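Local structure of glycosyl hydrolase family 2, TIM barrel domain protein (Parabacteroides merdae ATCC 43184, 6DXU) at residues Met352-Asp357 against Glu623-Phe628; His524-Phe529 against Asp654-Leu659; Tyr631-Pro636 against Tyr661-Glu666; Pro646-Gly651 against Cys695-Gly700. The protein probably hydrolyses beta-glucuronides as a glycoside hydrolase family 2 enzyme of a human gut bacterium. All coordinates share one frame; numbering follows the deposited sequence.

Along the chain, the first segments of interactions 1 and 2 come from the TIM barrel region. The second segment of interaction 1, on helix 623-632, follows and closes that contact. Interaction 3 opens at the end of the same helix, its centre about 12 Å from that of interaction 1; then 646-651, 654-659, 661-666 and 695-700 follow in turn, so interactions 2, 3 and 4 interleave. Interactions 2 and 4, about 10 Å apart, meet around strands 655-662 and 692-696, neighbours in one sheet. Helix 623-632 leads into the beta strands, and strand 655-662 meets the barrel loop in interaction 2 and, at its far end about 22 Å away, the loop after that helix in interaction 3; interaction 4 lies within the beta part.

Interaction 1: residues Met352-Asp357 against Glu623-Phe628; sequences MRMMKD and ESYYVF
In the shell of helices around the TIM barrel, Tyr-625 of helix 623-632 reaches across to Met-354 in the last turns of helix 345-357. The Tyr-625 OH donates a hydrogen bond to the backbone Met-354 O at 2.7 Å, arriving in the carbonyl plane on a lone pair, with a C=O...donor angle of 135°. The carbonyl oxygen sits at the edge of the tyrosine ring, near its plane. Tyr-625 can span the gap because its CG stands anti to the backbone N (chi1 177°), which carries the ring on toward helix 345-357; a long side chain with a polar end suits two helices this far apart. Met-354 adds an apolar touch: its chain bends at chi3 (73°) and brings CE to 4.1 Å from Tyr-625 CE2. Asp-357 contributes its CB, 3.7 Å from Tyr-625 OH, while its carboxylate is turned to its own helix. There Arg-353 grips Asp-357 OD1 side-on, NE at 3.1 Å and NH1 at 3.0 Å, both from the same face of the carboxylate: an i to i+4 salt bridge. Gln-629 NE2 adds a second polar link between the helices, bonding to the backbone O of Asp-357. Helix 345-357 connects the parallel neighbours 323-331 and 362-364, whereas helix 623-632 comes after strand 587-589, the other parallel neighbour of 323-331; such packing of early against late helices is characteristic of a closed TIM barrel.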
loop_
_atom_site.group_PDB
_atom_site.type_symbol
_atom_site.label_atom_id
_atom_site.label_comp_id
_atom_site.label_asym_id
_atom_site.label_seq_id
_atom_site.Cartn_x
_atom_site.Cartn_y
_atom_site.Cartn_z
ATOM N N MET D 352 41.817 -8.418 20.318
ATOM C CA MET D 352 41.658 -7.617 21.528
ATOM C C MET D 352 42.800 -7.873 22.504
ATOM O O MET D 352 43.232 -6.955 23.203
ATOM C CB MET D 352 40.304 -7.896 22.181
ATOM C CG MET D 352 39.080 -7.537 21.286
ATOM S SD MET D 352 39.130 -5.844 20.656
ATOM C CE MET D 352 39.057 -4.940 22.210
ATOM N N ARG D 353 43.299 -9.107 22.558
ATOM C CA ARG D 353 44.486 -9.384 23.362
ATOM C C ARG D 353 45.700 -8.604 22.854
ATOM O O ARG D 353 46.487 -8.081 23.656
ATOM C CB ARG D 353 44.757 -10.889 23.366
ATOM C CG ARG D 353 46.107 -11.283 23.987
ATOM C CD ARG D 353 45.927 -11.502 25.477
ATOM N NE ARG D 353 46.374 -10.341 26.235
ATOM C CZ ARG D 353 45.974 -10.051 27.467
ATOM N NH1 ARG D 353 46.452 -8.975 28.079
ATOM N NH2 ARG D 353 45.085 -10.823 28.078
ATOM N N MET D 354 45.876 -8.523 21.525
ATOM C CA MET D 354 46.954 -7.718 20.951
ATOM C C MET D 354 46.843 -6.252 21.354
ATOM O O MET D 354 47.859 -5.596 21.625
ATOM C CB MET D 354 46.948 -7.814 19.422
ATOM C CG MET D 354 47.602 -9.030 18.805
ATOM S SD MET D 354 47.640 -8.809 16.999
ATOM C CE MET D 354 48.905 -7.569 16.823
ATOM N N MET D 355 45.625 -5.706 21.345
ATOM C CA MET D 355 45.425 -4.325 21.783
ATOM C C MET D 355 45.832 -4.139 23.231
ATOM O O MET D 355 46.548 -3.191 23.570
ATOM C CB MET D 355 43.954 -3.913 21.641
ATOM C CG MET D 355 43.492 -3.695 20.266
ATOM S SD MET D 355 41.829 -3.010 20.397
ATOM C CE MET D 355 41.376 -3.197 18.672
ATOM N N LYS D 356 45.322 -5.001 24.117
ATOM C CA LYS D 356 45.642 -4.883 25.539
ATOM C C LYS D 356 47.150 -4.977 25.775
ATOM O O LYS D 356 47.727 -4.168 26.514
ATOM C CB LYS D 356 44.893 -5.968 26.316
ATOM C CG LYS D 356 45.140 -5.957 27.808
ATOM C CD LYS D 356 44.553 -4.726 28.449
ATOM C CE LYS D 356 44.974 -4.685 29.918
ATOM N NZ LYS D 356 44.203 -3.694 30.679
ATOM N N ASP D 357 47.812 -5.919 25.100
ATOM C CA ASP D 357 49.261 -6.057 25.206
ATOM C C ASP D 357 49.996 -4.839 24.665
ATOM O O ASP D 357 51.189 -4.672 24.944
ATOM C CB ASP D 357 49.730 -7.308 24.460
ATOM C CG ASP D 357 49.345 -8.587 25.170
ATOM O OD1 ASP D 357 48.907 -8.516 26.339
ATOM O OD2 ASP D 357 49.469 -9.663 24.550
ATOM N N GLU D 623 55.821 -1.845 12.591
ATOM C CA GLU D 623 56.815 -1.293 13.513
ATOM C C GLU D 623 56.167 -0.331 14.506
ATOM O O GLU D 623 56.613 -0.226 15.658
ATOM C CB GLU D 623 57.929 -0.583 12.741
ATOM C CG GLU D 623 58.606 -1.442 11.667
ATOM C CD GLU D 623 59.805 -2.246 12.168
ATOM O OE1 GLU D 623 60.246 -2.072 13.328
ATOM O OE2 GLU D 623 60.307 -3.067 11.381
ATOM N N SER D 624 55.078 0.331 14.092
ATOM C CA SER D 624 54.402 1.324 14.923
ATOM C C SER D 624 53.726 0.711 16.144
ATOM O O SER D 624 53.515 1.414 17.140
ATOM C CB SER D 624 53.367 2.076 14.079
ATOM O OG SER D 624 52.691 1.190 13.187
ATOM N N TYR D 625 53.380 -0.576 16.091
ATOM C CA TYR D 625 52.811 -1.237 17.262
ATOM C C TYR D 625 53.742 -1.115 18.459
ATOM O O TYR D 625 53.295 -0.862 19.587
ATOM C CB TYR D 625 52.540 -2.706 16.936
ATOM C CG TYR D 625 51.998 -3.551 18.081
ATOM C CD1 TYR D 625 52.852 -4.203 18.952
ATOM C CD2 TYR D 625 50.625 -3.709 18.268
ATOM C CE1 TYR D 625 52.364 -4.982 19.988
ATOM C CE2 TYR D 625 50.122 -4.488 19.291
ATOM C CZ TYR D 625 51.001 -5.118 20.154
ATOM O OH TYR D 625 50.523 -5.897 21.174
ATOM N N TYR D 626 55.046 -1.261 18.226
ATOM C CA TYR D 626 56.003 -1.241 19.329
ATOM C C TYR D 626 56.230 0.158 19.868
ATOM O O TYR D 626 56.650 0.303 21.026
ATOM C CB TYR D 626 57.313 -1.876 18.863
ATOM C CG TYR D 626 57.045 -3.278 18.396
ATOM C CD1 TYR D 626 56.907 -4.311 19.313
ATOM C CD2 TYR D 626 56.832 -3.553 17.059
ATOM C CE1 TYR D 626 56.618 -5.595 18.896
ATOM C CE2 TYR D 626 56.546 -4.826 16.637
ATOM C CZ TYR D 626 56.438 -5.838 17.554
ATOM O OH TYR D 626 56.150 -7.111 17.123
ATOM N N VAL D 627 55.930 1.187 19.074
ATOM C CA VAL D 627 56.015 2.547 19.591
ATOM C C VAL D 627 54.996 2.735 20.711
ATOM O O VAL D 627 55.341 3.120 21.833
ATOM C CB VAL D 627 55.814 3.571 18.462
ATOM C CG1 VAL D 627 56.008 4.997 19.008
ATOM C CG2 VAL D 627 56.731 3.285 17.278
ATOM N N PHE D 628 53.725 2.426 20.423
ATOM C CA PHE D 628 52.686 2.474 21.452
ATOM C C PHE D 628 53.056 1.603 22.647
ATOM O O PHE D 628 52.974 2.040 23.798
ATOM C CB PHE D 628 51.345 2.023 20.864
ATOM C CG PHE D 628 50.622 3.092 20.085
ATOM C CD1 PHE D 628 49.974 4.132 20.742
ATOM C CD2 PHE D 628 50.565 3.049 18.702
ATOM C CE1 PHE D 628 49.299 5.112 20.023
ATOM C CE2 PHE D 628 49.892 4.025 17.985
ATOM C CZ PHE D 628 49.260 5.057 18.642
#

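Interaction 2: residues His524-Phe529 against Asp654-Leu659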
loop_
_atom_site.group_PDB
_atom_site.type_symbol
_atom_site.label_atom_id
_atom_site.label_comp_id
_atom_site.label_asym_id
_atom_site.label_seq_id
_atom_site.Cartn_x
_atom_site.Cartn_y
_atom_site.Cartn_z
ATOM N N HIS D 524 60.124 1.224 4.145
ATOM C CA HIS D 524 60.922 2.025 5.054
ATOM C C HIS D 524 61.675 3.082 4.260
ATOM O O HIS D 524 61.688 3.075 3.023
ATOM C CB HIS D 524 61.855 1.131 5.882
ATOM C CG HIS D 524 61.135 0.024 6.591
ATOM N ND1 HIS D 524 60.537 0.190 7.823
ATOM C CD2 HIS D 524 60.903 -1.262 6.230
ATOM C CE1 HIS D 524 59.975 -0.948 8.195
ATOM N NE2 HIS D 524 60.186 -1.846 7.248
ATOM N N SER D 525 62.289 4.020 4.980
ATOM C CA SER D 525 62.953 5.137 4.322
ATOM C C SER D 525 64.156 5.579 5.138
ATOM O O SER D 525 64.092 5.641 6.367
ATOM C CB SER D 525 62.006 6.328 4.130
ATOM O OG SER D 525 62.646 7.413 3.468
ATOM N N GLU D 526 65.263 5.835 4.442
ATOM C CA GLU D 526 66.419 6.457 5.079
ATOM C C GLU D 526 66.162 7.928 5.404
ATOM O O GLU D 526 66.869 8.491 6.250
ATOM C CB GLU D 526 67.669 6.298 4.202
ATOM C CG GLU D 526 68.214 4.861 4.121
ATOM C CD GLU D 526 68.763 4.328 5.437
ATOM O OE1 GLU D 526 68.829 5.076 6.440
ATOM O OE2 GLU D 526 69.131 3.136 5.475
ATOM N N ASP D 527 65.224 8.580 4.697
ATOM C CA ASP D 527 64.796 9.951 5.016
ATOM C C ASP D 527 63.275 10.072 4.885
ATOM O O ASP D 527 62.754 10.356 3.798
ATOM C CB ASP D 527 65.504 10.965 4.124
ATOM C CG ASP D 527 65.188 12.403 4.511
ATOM O OD1 ASP D 527 64.436 12.628 5.494
ATOM O OD2 ASP D 527 65.695 13.314 3.820
ATOM N N ALA D 528 62.571 9.927 6.009
ATOM C CA ALA D 528 61.110 9.970 5.987
ATOM C C ALA D 528 60.569 11.335 5.589
ATOM O O ALA D 528 59.412 11.434 5.161
ATOM C CB ALA D 528 60.556 9.594 7.362
ATOM N N PHE D 529 61.371 12.388 5.713
ATOM C CA PHE D 529 60.915 13.745 5.457
ATOM C C PHE D 529 61.395 14.262 4.111
ATOM O O PHE D 529 61.299 15.466 3.850
ATOM C CB PHE D 529 61.393 14.666 6.580
ATOM C CG PHE D 529 60.936 14.234 7.938
ATOM C CD1 PHE D 529 59.600 14.303 8.289
ATOM C CD2 PHE D 529 61.843 13.751 8.866
ATOM C CE1 PHE D 529 59.177 13.894 9.541
ATOM C CE2 PHE D 529 61.423 13.341 10.124
ATOM C CZ PHE D 529 60.086 13.413 10.459
ATOM N N ASP D 654 79.024 5.787 6.427
ATOM C CA ASP D 654 78.046 6.723 6.978
ATOM C C ASP D 654 77.514 6.186 8.297
ATOM O O ASP D 654 77.259 4.987 8.440
ATOM C CB ASP D 654 76.867 6.933 6.021
ATOM C CG ASP D 654 77.176 7.901 4.902
ATOM O OD1 ASP D 654 78.344 8.326 4.785
ATOM O OD2 ASP D 654 76.241 8.228 4.134
ATOM N N ARG D 655 77.305 7.075 9.259
ATOM C CA ARG D 655 76.742 6.665 10.540
ATOM C C ARG D 655 75.220 6.733 10.440
ATOM O O ARG D 655 74.638 7.814 10.307
ATOM C CB ARG D 655 77.297 7.516 11.677
ATOM C CG ARG D 655 78.732 7.110 12.036
ATOM C CD ARG D 655 79.201 7.745 13.322
ATOM N NE ARG D 655 80.427 7.138 13.850
ATOM C CZ ARG D 655 81.653 7.416 13.415
ATOM N NH1 ARG D 655 81.833 8.288 12.427
ATOM N NH2 ARG D 655 82.702 6.822 13.963
ATOM N N LYS D 656 74.588 5.564 10.437
ATOM C CA LYS D 656 73.151 5.453 10.246
ATOM C C LYS D 656 72.431 5.518 11.580
ATOM O O LYS D 656 72.861 4.907 12.565
ATOM C CB LYS D 656 72.803 4.142 9.543
ATOM C CG LYS D 656 73.569 3.917 8.254
ATOM C CD LYS D 656 73.337 5.050 7.270
ATOM C CE LYS D 656 71.878 5.135 6.865
ATOM N NZ LYS D 656 71.653 6.091 5.755
ATOM N N GLU D 657 71.307 6.229 11.592
ATOM C CA GLU D 657 70.497 6.311 12.796
ATOM C C GLU D 657 69.782 4.988 13.042
ATOM O O GLU D 657 69.183 4.408 12.127
ATOM C CB GLU D 657 69.486 7.445 12.673
ATOM C CG GLU D 657 68.689 7.688 13.950
ATOM C CD GLU D 657 67.871 8.971 13.882
ATOM O OE1 GLU D 657 67.093 9.128 12.928
ATOM O OE2 GLU D 657 68.013 9.831 14.778
ATOM N N ILE D 658 69.874 4.501 14.278
ATOM C CA ILE D 658 69.173 3.311 14.738
ATOM C C ILE D 658 68.296 3.728 15.910
ATOM O O ILE D 658 68.791 4.333 16.871
ATOM C CB ILE D 658 70.152 2.198 15.162
ATOM C CG1 ILE D 658 70.993 1.736 13.960
ATOM C CG2 ILE D 658 69.397 1.029 15.787
ATOM C CD1 ILE D 658 72.100 0.755 14.341
ATOM N N LEU D 659 66.998 3.435 15.815
ATOM C CA LEU D 659 66.027 3.737 16.858
ATOM C C LEU D 659 65.632 2.453 17.567
ATOM O O LEU D 659 65.422 1.420 16.925
ATOM C CB LEU D 659 64.768 4.405 16.266
ATOM C CG LEU D 659 64.965 5.661 15.423
ATOM C CD1 LEU D 659 63.625 6.201 14.929
ATOM C CD2 LEU D 659 65.732 6.713 16.216
#
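The carboxylate of Glu-526 receives the end of Lys-656 over one of its faces: NZ and CE both lie above the plane, with NZ 3.4 Å and CE 3.5 Å from Glu-526 CD. The approach from above the plane is consistent with the weak hydrogen bond to Glu-526 OE1, 3.1 Å from Lys-656 NZ, though the pair still forms a salt bridge. The side chains cross at about a right angle. Lys-656 is curled, bent at chi2 (-58°) and again at chi3 (-63°), which draws its end back beside the strand toward the acid. A second bend, at chi2 of Glu-526, turns that carboxylate to meet it. The stronger partners lie outside: Arg-648 NH2 makes a salt bridge with the same OE1, Glu-526 OE2 accepts from the backbone N of Trp-649, and Lys-656 NZ is bonded to the backbone O of Trp-649. Both charges are therefore shared among several partners, which probably favours their ionised forms. The other flat acid, Asp-527, shapes its own loop: its OD1 accepts from the backbone N of Phe-529 at 3.1 Å, met from above the carboxylate plane. A short acid fits here, since its carboxylate need reach only two residues on, and the result is an Asx turn. Across the contact, a TIM barrel loop is joined to strand 655-662 of the following beta domain by a charged bridge at a domain interface.

Interaction 3: residues Tyr631-Pro636 against Tyr661-Glu666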
loop_
_atom_site.group_PDB
_atom_site.type_symbol
_atom_site.label_atom_id
_atom_site.label_comp_id
_atom_site.label_asym_id
_atom_site.label_seq_id
_atom_site.Cartn_x
_atom_site.Cartn_y
_atom_site.Cartn_z
ATOM N N TYR D 631 55.573 3.054 25.119
ATOM C CA TYR D 631 55.075 4.172 25.906
ATOM C C TYR D 631 53.988 3.777 26.891
ATOM O O TYR D 631 53.826 4.451 27.909
ATOM C CB TYR D 631 54.515 5.253 24.986
ATOM C CG TYR D 631 55.505 6.275 24.476
ATOM C CD1 TYR D 631 56.101 6.124 23.231
ATOM C CD2 TYR D 631 55.788 7.421 25.207
ATOM C CE1 TYR D 631 56.965 7.074 22.733
ATOM C CE2 TYR D 631 56.659 8.368 24.732
ATOM C CZ TYR D 631 57.246 8.189 23.488
ATOM O OH TYR D 631 58.110 9.131 22.996
ATOM N N TRP D 632 53.234 2.711 26.612
ATOM C CA TRP D 632 51.958 2.474 27.274
ATOM C C TRP D 632 51.932 1.254 28.191
ATOM O O TRP D 632 50.908 1.016 28.842
ATOM C CB TRP D 632 50.846 2.338 26.214
ATOM C CG TRP D 632 50.377 3.655 25.638
ATOM C CD1 TRP D 632 50.852 4.905 25.935
ATOM C CD2 TRP D 632 49.325 3.847 24.675
ATOM N NE1 TRP D 632 50.155 5.857 25.223
ATOM C CE2 TRP D 632 49.217 5.236 24.440
ATOM C CE3 TRP D 632 48.465 2.980 23.994
ATOM C CZ2 TRP D 632 48.269 5.784 23.553
ATOM C CZ3 TRP D 632 47.525 3.523 23.110
ATOM C CH2 TRP D 632 47.443 4.910 22.895
ATOM N N THR D 633 53.008 0.475 28.272
ATOM C CA THR D 633 52.994 -0.747 29.066
ATOM C C THR D 633 54.178 -0.760 30.024
ATOM O O THR D 633 55.181 -0.071 29.814
ATOM C CB THR D 633 53.043 -2.008 28.196
ATOM O OG1 THR D 633 54.284 -2.044 27.477
ATOM C CG2 THR D 633 51.873 -2.022 27.194
ATOM N N GLU D 634 54.046 -1.569 31.080
ATOM C CA GLU D 634 55.138 -1.750 32.029
ATOM C C GLU D 634 55.879 -3.075 31.875
ATOM O O GLU D 634 57.008 -3.191 32.368
ATOM C CB GLU D 634 54.626 -1.616 33.467
ATOM C CG GLU D 634 53.908 -0.296 33.707
ATOM C CD GLU D 634 54.881 0.842 33.955
ATOM O OE1 GLU D 634 54.412 1.992 34.119
ATOM O OE2 GLU D 634 56.113 0.591 33.979
ATOM N N LYS D 635 55.269 -4.080 31.255
ATOM C CA LYS D 635 55.947 -5.355 31.037
ATOM C C LYS D 635 57.179 -5.138 30.168
ATOM O O LYS D 635 57.042 -4.654 29.034
ATOM C CB LYS D 635 54.999 -6.345 30.377
ATOM C CG LYS D 635 55.584 -7.711 30.166
ATOM C CD LYS D 635 54.589 -8.616 29.463
ATOM C CE LYS D 635 55.236 -9.930 29.065
ATOM N NZ LYS D 635 56.372 -9.699 28.135
ATOM N N PRO D 636 58.380 -5.496 30.634
ATOM C CA PRO D 636 59.600 -5.128 29.901
ATOM C C PRO D 636 59.598 -5.644 28.470
ATOM O O PRO D 636 59.353 -6.826 28.213
ATOM C CB PRO D 636 60.719 -5.778 30.728
ATOM C CG PRO D 636 60.156 -5.852 32.114
ATOM C CD PRO D 636 58.683 -6.122 31.937
ATOM N N TYR D 661 62.695 1.133 20.334
ATOM C CA TYR D 661 61.471 1.438 21.077
ATOM C C TYR D 661 61.363 0.441 22.222
ATOM O O TYR D 661 61.246 -0.769 22.006
ATOM C CB TYR D 661 60.249 1.447 20.146
ATOM C CG TYR D 661 60.264 2.723 19.345
ATOM C CD1 TYR D 661 59.831 3.917 19.910
ATOM C CD2 TYR D 661 60.821 2.768 18.070
ATOM C CE1 TYR D 661 59.894 5.112 19.213
ATOM C CE2 TYR D 661 60.881 3.959 17.356
ATOM C CZ TYR D 661 60.418 5.131 17.943
ATOM O OH TYR D 661 60.484 6.323 17.264
ATOM N N SER D 662 61.459 0.952 23.447
ATOM C CA SER D 662 61.571 0.104 24.619
ATOM C C SER D 662 61.039 0.876 25.807
ATOM O O SER D 662 61.119 2.110 25.841
ATOM C CB SER D 662 63.034 -0.322 24.852
ATOM O OG SER D 662 63.174 -1.116 26.018
ATOM N N ASN D 663 60.465 0.152 26.768
ATOM C CA ASN D 663 60.095 0.757 28.039
ATOM C C ASN D 663 61.152 0.516 29.102
ATOM O O ASN D 663 60.936 0.862 30.270
ATOM C CB ASN D 663 58.728 0.245 28.522
ATOM C CG ASN D 663 58.654 -1.264 28.574
ATOM O OD1 ASN D 663 59.650 -1.962 28.349
ATOM N ND2 ASN D 663 57.475 -1.782 28.890
ATOM N N CYS D 664 62.295 -0.045 28.720
ATOM C CA CYS D 664 63.379 -0.255 29.666
ATOM C C CYS D 664 63.998 1.074 30.085
ATOM O O CYS D 664 63.925 2.081 29.376
ATOM C CB CYS D 664 64.457 -1.154 29.065
ATOM S SG CYS D 664 63.990 -2.888 28.959
ATOM N N ASP D 665 64.621 1.053 31.267
ATOM C CA ASP D 665 65.264 2.237 31.831
ATOM C C ASP D 665 66.587 2.563 31.149
ATOM O O ASP D 665 66.915 3.738 30.953
ATOM C CB ASP D 665 65.449 2.029 33.328
ATOM C CG ASP D 665 64.128 1.896 34.035
ATOM O OD1 ASP D 665 63.857 0.853 34.662
ATOM O OD2 ASP D 665 63.334 2.840 33.894
ATOM N N GLU D 666 67.353 1.545 30.777
ATOM C CA GLU D 666 68.590 1.757 30.047
ATOM C C GLU D 666 68.734 0.652 29.020
ATOM O O GLU D 666 68.345 -0.496 29.258
ATOM C CB GLU D 666 69.827 1.762 30.976
ATOM C CG GLU D 666 69.759 2.762 32.120
#
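This is a side-chain-to-backbone contact at the surface, where Asn-663, just past strand 655-662, holds the loop that follows helix 623-632. Its ND2 spends its two N-H groups on two carbonyls: Thr-633 O at 3.0 Å, with an N-H...acceptor angle of 168°, and Lys-635 O at 2.9 Å, nearly straight at 176°. Both acceptors lie close to the amide plane of Asn-663, yet the nitrogen stands well above each of the two carbonyl planes. CG occupies the crowded position between backbone N and carbonyl carbon (chi1 53°), turning the amide into the curve of the loop. Asparagine suits the place because it offers donor and acceptor together: OD1 accepts from the backbone N of Met-637, fixing the amide's rotation, and packs 3.5 Å from Pro-636 CA. Next to it, Ser-662 OG accepts from Cys-664 N at 3.0 Å, an ST turn that shapes the bend after the strand. Thr-633 OG1 turns back to bond Gln-629 O near the helix end. Beneath the loop, Tyr-631 and Tyr-661 both bond the carboxylate of Asp-573 on helix 565-579, while Pro-636 leans on strands 700-710 and 715-726.

Interaction 4: residues Pro646-Gly651 against Cys695-Gly700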
loop_
_atom_site.group_PDB
_atom_site.type_symbol
_atom_site.label_atom_id
_atom_site.label_comp_id
_atom_site.label_asym_id
_atom_site.label_seq_id
_atom_site.Cartn_x
_atom_site.Cartn_y
_atom_site.Cartn_z
ATOM N N PRO D 646 64.933 -5.110 5.304
ATOM C CA PRO D 646 66.072 -6.019 5.080
ATOM C C PRO D 646 67.335 -5.335 4.570
ATOM O O PRO D 646 68.454 -5.788 4.864
ATOM C CB PRO D 646 65.523 -7.011 4.046
ATOM C CG PRO D 646 64.472 -6.265 3.322
ATOM C CD PRO D 646 63.826 -5.370 4.364
ATOM N N VAL D 647 67.188 -4.244 3.821
ATOM C CA VAL D 647 68.322 -3.587 3.178
ATOM C C VAL D 647 68.273 -2.088 3.459
ATOM O O VAL D 647 67.381 -1.385 2.963
ATOM C CB VAL D 647 68.370 -3.844 1.665
ATOM C CG1 VAL D 647 69.724 -3.399 1.123
ATOM C CG2 VAL D 647 68.136 -5.323 1.356
ATOM N N ARG D 648 69.236 -1.600 4.240
ATOM C CA ARG D 648 69.480 -0.173 4.399
ATOM C C ARG D 648 70.459 0.326 3.333
ATOM O O ARG D 648 71.047 -0.457 2.576
ATOM C CB ARG D 648 70.011 0.116 5.796
ATOM C CG ARG D 648 68.982 -0.111 6.891
ATOM C CD ARG D 648 69.449 0.517 8.214
ATOM N NE ARG D 648 69.306 1.967 8.163
ATOM C CZ ARG D 648 69.313 2.763 9.228
ATOM N NH1 ARG D 648 69.461 2.249 10.440
ATOM N NH2 ARG D 648 69.155 4.074 9.071
ATOM N N TRP D 649 70.635 1.645 3.262
ATOM C CA TRP D 649 71.501 2.175 2.219
ATOM C C TRP D 649 72.082 3.528 2.619
ATOM O O TRP D 649 71.611 4.192 3.546
ATOM C CB TRP D 649 70.769 2.277 0.870
ATOM C CG TRP D 649 69.670 3.296 0.808
ATOM C CD1 TRP D 649 69.792 4.605 0.452
ATOM C CD2 TRP D 649 68.275 3.082 1.078
ATOM N NE1 TRP D 649 68.568 5.228 0.499
ATOM C CE2 TRP D 649 67.618 4.316 0.878
ATOM C CE3 TRP D 649 67.523 1.970 1.472
ATOM C CZ2 TRP D 649 66.238 4.472 1.065
ATOM C CZ3 TRP D 649 66.145 2.124 1.649
ATOM C CH2 TRP D 649 65.522 3.370 1.456
ATOM N N GLY D 650 73.128 3.917 1.903
ATOM C CA GLY D 650 73.800 5.176 2.138
ATOM C C GLY D 650 75.259 5.060 1.745
ATOM O O GLY D 650 75.672 4.103 1.099
ATOM N N GLY D 651 76.043 6.048 2.172
ATOM C CA GLY D 651 77.450 6.047 1.848
ATOM C C GLY D 651 78.249 5.087 2.699
ATOM O O GLY D 651 77.854 4.699 3.802
ATOM N N CYS D 695 75.361 4.699 13.932
ATOM C CA CYS D 695 76.362 3.645 13.859
ATOM C C CYS D 695 76.745 3.339 12.420
ATOM O O CYS D 695 75.932 3.459 11.501
ATOM C CB CYS D 695 75.858 2.361 14.513
ATOM S SG CYS D 695 75.137 2.621 16.108
ATOM N N VAL D 696 77.991 2.899 12.244
ATOM C CA VAL D 696 78.484 2.502 10.929
ATOM C C VAL D 696 78.031 1.077 10.638
ATOM O O VAL D 696 78.202 0.177 11.469
ATOM C CB VAL D 696 80.017 2.622 10.868
ATOM C CG1 VAL D 696 80.550 2.080 9.552
ATOM C CG2 VAL D 696 80.438 4.071 11.051
ATOM N N TYR D 697 77.418 0.882 9.472
ATOM C CA TYR D 697 77.106 -0.442 8.950
ATOM C C TYR D 697 78.205 -0.893 7.999
ATOM O O TYR D 697 78.708 -0.099 7.202
ATOM C CB TYR D 697 75.783 -0.437 8.178
ATOM C CG TYR D 697 74.514 -0.463 8.992
ATOM C CD1 TYR D 697 73.641 -1.553 8.920
ATOM C CD2 TYR D 697 74.162 0.606 9.801
ATOM C CE1 TYR D 697 72.451 -1.576 9.652
ATOM C CE2 TYR D 697 72.979 0.597 10.531
ATOM C CZ TYR D 697 72.130 -0.493 10.454
ATOM O OH TYR D 697 70.969 -0.492 11.188
ATOM N N GLN D 698 78.522 -2.182 8.036
ATOM C CA GLN D 698 79.428 -2.765 7.049
ATOM C C GLN D 698 78.650 -3.085 5.779
ATOM O O GLN D 698 77.522 -3.585 5.841
ATOM C CB GLN D 698 80.069 -4.036 7.611
ATOM C CG GLN D 698 80.917 -3.762 8.829
ATOM C CD GLN D 698 82.109 -2.894 8.513
ATOM O OE1 GLN D 698 82.721 -3.035 7.457
ATOM N NE2 GLN D 698 82.375 -1.915 9.373
ATOM N N GLU D 699 79.246 -2.791 4.622
ATOM C CA GLU D 699 78.636 -3.207 3.361
ATOM C C GLU D 699 78.431 -4.717 3.380
ATOM O O GLU D 699 79.372 -5.476 3.618
ATOM C CB GLU D 699 79.507 -2.783 2.180
ATOM C CG GLU D 699 78.813 -2.876 0.824
ATOM C CD GLU D 699 79.712 -2.445 -0.329
ATOM N N GLY D 700 77.189 -5.152 3.170
ATOM C CA GLY D 700 76.834 -6.538 3.408
ATOM C C GLY D 700 75.961 -6.689 4.637
ATOM O O GLY D 700 75.254 -5.749 5.013
#
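Hydrogen bonding comes first between Arg-648 and Tyr-697, both buried. Arg-648 NH1 donates to Tyr-697 OH at 3.2 Å with an N-H...acceptor angle of 147°, and the hydroxyl lies at the edge of the guanidinium, tilted somewhat from its plane. NH1 also bonds the backbone O of Glu-657; arginine fits such a place, its several N-H groups facing different acceptors. The hydroxyl is bonded more strongly to Gln-723 OE1, so it serves two partners, which suits a tyrosine, able to accept and donate at once. Packing supplements the bond: Arg-648 CD rests 3.5 Å from Tyr-697 OH and 3.6 Å from Tyr-697 CZ, approaching the ring obliquely. The guanidinium and ring planes stand 69° apart, so the two groups do not stack flat. A bend in the arginine at chi3 (75°) swings the guanidinium round from the aliphatic chain, leaving CD and NH1 both beside the phenol. In the fold, strand 647-649 is an edge of a five-stranded sheet, whereas Tyr-697 follows strand 692-696 of a three-stranded one; their side chains meet between the two sheets, as in a beta-sandwich. Charge enters through Arg-648 NH2, in its salt bridge with Glu-526 of the barrel loop.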